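Local coordinates for probable host range protein 2-3 (Myxoma virus, PDB 5CZ3) that probably supports multiplication of the virus in different host cell types, as a member of the C7 family of poxvirus host-range proteins, at residues V25-G30 against G133-Y138. Sequence-based numbering, arbitrary orientation.
Sequences VNLFDG and GRTYTY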
ATOM      1  N   VAL A  25      -6.583   1.459  -1.434  1.00 40.41           N
ATOM      2  CA  VAL A  25      -5.944   0.217  -1.846  1.00 40.29           C
ATOM      3  C   VAL A  25      -6.659  -0.993  -1.242  1.00 41.28           C
ATOM      4  O   VAL A  25      -6.628  -2.091  -1.794  1.00 42.36           O
ATOM      5  CB  VAL A  25      -4.456   0.212  -1.437  1.00 38.63           C
ATOM      6  CG1 VAL A  25      -3.767  -1.062  -1.890  1.00 38.21           C
ATOM      7  CG2 VAL A  25      -3.755   1.429  -2.016  1.00 39.18           C
ATOM      8  N   ASN A  26      -7.319  -0.770  -0.111  1.00 41.77           N
ATOM      9  CA  ASN A  26      -8.038  -1.818   0.608  1.00 42.55           C
ATOM     10  C   ASN A  26      -9.077  -2.562  -0.228  1.00 44.26           C
ATOM     11  O   ASN A  26      -9.699  -1.986  -1.121  1.00 44.64           O
ATOM     12  CB  ASN A  26      -8.735  -1.212   1.821  1.00 42.59           C
ATOM     13  CG  ASN A  26      -9.679  -0.090   1.439  1.00 43.22           C
ATOM     14  OD1 ASN A  26      -9.281   1.073   1.365  1.00 42.52           O
ATOM     15  ND2 ASN A  26     -10.936  -0.435   1.180  1.00 45.08           N
ATOM     16  N   LEU A  27      -9.261  -3.843   0.074  1.00 45.58           N
ATOM     17  CA  LEU A  27     -10.364  -4.606  -0.496  1.00 47.71           C
ATOM     18  C   LEU A  27     -11.674  -3.989  -0.023  1.00 48.66           C
ATOM     19  O   LEU A  27     -11.778  -3.582   1.134  1.00 48.20           O
ATOM     20  CB  LEU A  27     -10.289  -6.076  -0.079  1.00 48.91           C
ATOM     21  CG  LEU A  27      -8.988  -6.834  -0.339  1.00 49.01           C
ATOM     22  CD1 LEU A  27      -9.078  -8.242   0.232  1.00 50.83           C
ATOM     23  CD2 LEU A  27      -8.669  -6.876  -1.827  1.00 50.27           C
ATOM     24  N   PHE A  28     -12.675  -3.911  -0.895  1.00 49.77           N
ATOM     25  CA  PHE A  28     -13.949  -3.343  -0.467  1.00 51.51           C
ATOM     26  C   PHE A  28     -14.731  -4.358   0.365  1.00 53.75           C
ATOM     27  O   PHE A  28     -15.798  -4.049   0.895  1.00 55.12           O
ATOM     28  CB  PHE A  28     -14.784  -2.845  -1.659  1.00 52.75           C
ATOM     29  CG  PHE A  28     -14.998  -3.860  -2.750  1.00 52.91           C
ATOM     30  CD1 PHE A  28     -15.900  -4.901  -2.590  1.00 54.44           C
ATOM     31  CD2 PHE A  28     -14.340  -3.736  -3.964  1.00 51.88           C
ATOM     32  CE1 PHE A  28     -16.110  -5.821  -3.604  1.00 55.72           C
ATOM     33  CE2 PHE A  28     -14.547  -4.649  -4.981  1.00 53.13           C
ATOM     34  CZ  PHE A  28     -15.435  -5.692  -4.802  1.00 55.05           C
ATOM     35  N   ASP A  29     -14.180  -5.565   0.479  1.00 54.10           N
ATOM     36  CA  ASP A  29     -14.686  -6.571   1.405  1.00 56.12           C
ATOM     37  C   ASP A  29     -13.660  -7.679   1.619  1.00 55.52           C
ATOM     38  O   ASP A  29     -13.210  -8.313   0.664  1.00 55.68           O
ATOM     39  CB  ASP A  29     -15.999  -7.170   0.905  1.00 59.53           C
ATOM     40  CG  ASP A  29     -16.596  -8.157   1.887  1.00 62.84           C
ATOM     41  OD1 ASP A  29     -17.238  -7.713   2.862  1.00 64.64           O
ATOM     42  OD2 ASP A  29     -16.420  -9.378   1.686  1.00 64.20           O
ATOM     43  N   GLY A  30     -13.295  -7.906   2.877  1.00 55.08           N
ATOM     44  CA  GLY A  30     -12.363  -8.964   3.226  1.00 55.11           C
ATOM     45  C   GLY A  30     -11.358  -8.536   4.276  1.00 53.22           C
ATOM     46  O   GLY A  30     -10.838  -7.421   4.226  1.00 50.82           O
ATOM     47  N   GLY A 133      -8.183  -5.284  -8.869  1.00 50.51           N
ATOM     48  CA  GLY A 133      -8.493  -6.387  -7.978  1.00 51.13           C
ATOM     49  C   GLY A 133      -9.865  -6.224  -7.356  1.00 51.89           C
ATOM     50  O   GLY A 133     -10.786  -5.714  -7.991  1.00 53.92           O
ATOM     51  N   ARG A 134     -10.001  -6.643  -6.103  1.00 51.10           N
ATOM     52  CA  ARG A 134     -11.260  -6.490  -5.387  1.00 52.30           C
ATOM     53  C   ARG A 134     -11.269  -5.163  -4.632  1.00 49.30           C
ATOM     54  O   ARG A 134     -11.545  -5.118  -3.433  1.00 48.54           O
ATOM     55  CB  ARG A 134     -11.479  -7.665  -4.430  1.00 54.94           C
ATOM     56  CG  ARG A 134     -12.921  -7.853  -3.987  1.00 59.20           C
ATOM     57  CD  ARG A 134     -13.195  -9.288  -3.574  1.00 62.52           C
ATOM     58  NE  ARG A 134     -12.599  -9.622  -2.284  1.00 61.76           N
ATOM     59  CZ  ARG A 134     -12.438 -10.863  -1.840  1.00 64.05           C
ATOM     60  NH1 ARG A 134     -12.821 -11.891  -2.586  1.00 65.99           N
ATOM     61  NH2 ARG A 134     -11.890 -11.081  -0.653  1.00 65.44           N
ATOM     62  N   THR A 135     -10.944  -4.080  -5.336  1.00 48.15           N
ATOM     63  CA  THR A 135     -10.897  -2.753  -4.729  1.00 47.34           C
ATOM     64  C   THR A 135     -11.535  -1.686  -5.614  1.00 48.69           C
ATOM     65  O   THR A 135     -11.916  -1.945  -6.755  1.00 51.61           O
ATOM     66  CB  THR A 135      -9.448  -2.298  -4.432  1.00 45.55           C
ATOM     67  OG1 THR A 135      -8.865  -1.751  -5.621  1.00 45.93           O
ATOM     68  CG2 THR A 135      -8.591  -3.451  -3.928  1.00 45.68           C
ATOM     69  N   TYR A 136     -11.639  -0.480  -5.065  1.00 48.00           N
ATOM     70  CA  TYR A 136     -12.062   0.694  -5.815  1.00 49.19           C
ATOM     71  C   TYR A 136     -10.930   1.713  -5.813  1.00 47.41           C
ATOM     72  O   TYR A 136     -11.161   2.916  -5.692  1.00 48.30           O
ATOM     73  CB  TYR A 136     -13.329   1.301  -5.214  1.00 51.50           C
ATOM     74  CG  TYR A 136     -14.513   0.364  -5.203  1.00 54.37           C
ATOM     75  CD1 TYR A 136     -14.863  -0.358  -6.335  1.00 55.95           C
ATOM     76  CD2 TYR A 136     -15.280   0.201  -4.058  1.00 55.36           C
ATOM     77  CE1 TYR A 136     -15.946  -1.215  -6.330  1.00 58.23           C
ATOM     78  CE2 TYR A 136     -16.365  -0.656  -4.042  1.00 57.84           C
ATOM     79  CZ  TYR A 136     -16.694  -1.361  -5.181  1.00 58.92           C
ATOM     80  OH  TYR A 136     -17.773  -2.215  -5.171  1.00 61.61           O
ATOM     81  N   THR A 137      -9.706   1.215  -5.943  1.00 45.32           N
ATOM     82  CA  THR A 137      -8.519   2.050  -5.840  1.00 43.99           C
ATOM     83  C   THR A 137      -8.395   3.050  -6.987  1.00 45.85           C
ATOM     84  O   THR A 137      -8.847   2.800  -8.106  1.00 47.56           O
ATOM     85  CB  THR A 137      -7.240   1.190  -5.789  1.00 42.66           C
ATOM     86  OG1 THR A 137      -6.107   2.026  -5.527  1.00 41.17           O
ATOM     87  CG2 THR A 137      -7.036   0.442  -7.100  1.00 44.42           C
ATOM     88  N   TYR A 138      -7.791   4.194  -6.687  1.00 45.77           N
ATOM     89  CA  TYR A 138      -7.515   5.210  -7.691  1.00 48.11           C
ATOM     90  C   TYR A 138      -6.224   5.929  -7.326  1.00 46.06           C
ATOM     91  O   TYR A 138      -5.816   5.929  -6.166  1.00 43.57           O
ATOM     92  CB  TYR A 138      -8.677   6.201  -7.808  1.00 51.40           C
ATOM     93  CG  TYR A 138      -8.889   7.072  -6.588  1.00 50.84           C
ATOM     94  CD1 TYR A 138      -9.677   6.640  -5.528  1.00 50.11           C
ATOM     95  CD2 TYR A 138      -8.314   8.335  -6.503  1.00 50.68           C
ATOM     96  CE1 TYR A 138      -9.876   7.434  -4.412  1.00 49.84           C
ATOM     97  CE2 TYR A 138      -8.507   9.136  -5.393  1.00 50.52           C
ATOM     98  CZ  TYR A 138      -9.289   8.681  -4.351  1.00 50.54           C
ATOM     99  OH  TYR A 138      -9.484   9.476  -3.244  1.00 51.94           O
TER
HETATM  100  O   HOH W   1     -10.959   0.043  -2.311  1.00 42.60           O
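Two loops of the C7-family beta-sandwich meet where the chain passes between its sheets: residues 25-30 lead from strand 20-23 of one sheet to strand 34-40 of the other, and 133-138 lead back from strand 126-131 to strand 138-140. Here few direct bonds join the two connections, and stacking around one phenylalanine ring adds to them. The one strong direct hydrogen bond runs from Phe28 N to Arg134 O (3.0 Å), in the plane of the carbonyl; Arg134 is the centre of an inverse gamma turn. The same oxygen also receives a CA-H...O contact from Leu27.

Above this backbone link the Phe28 ring is sandwiched. Over one face lies Tyr136 in an offset stack, centroids 4.5 Å apart and planes only 14° from parallel, with Tyr136 OH over the Phe28 ring centre. On the opposite face Arg134 CG makes a CH-pi contact, 3.9 Å from the ring centroid. Phe28 reaches this slot with CG in the crowded position between backbone N and carbonyl carbon (chi1 53°).

Further along, a bend at chi3 (74°) turns the Arg134 guanidinium towards Asp29 O, which NE and NH2 share in two weak bonds. The Asp29 carboxylate itself is held by the N-terminal segment, through His2, Glu5 and Gly6. Near the other end, Thr135 OG1, also hydrogen-bonded to Ser132 O, accepts from Thr137 N in an ST turn, and Thr135 CG2 packs 3.2 Å from Val25 O. Beside it one water bridges the loops, donating to Asn26 O at 2.7 Å and accepting from Tyr136 N at 2.9 Å.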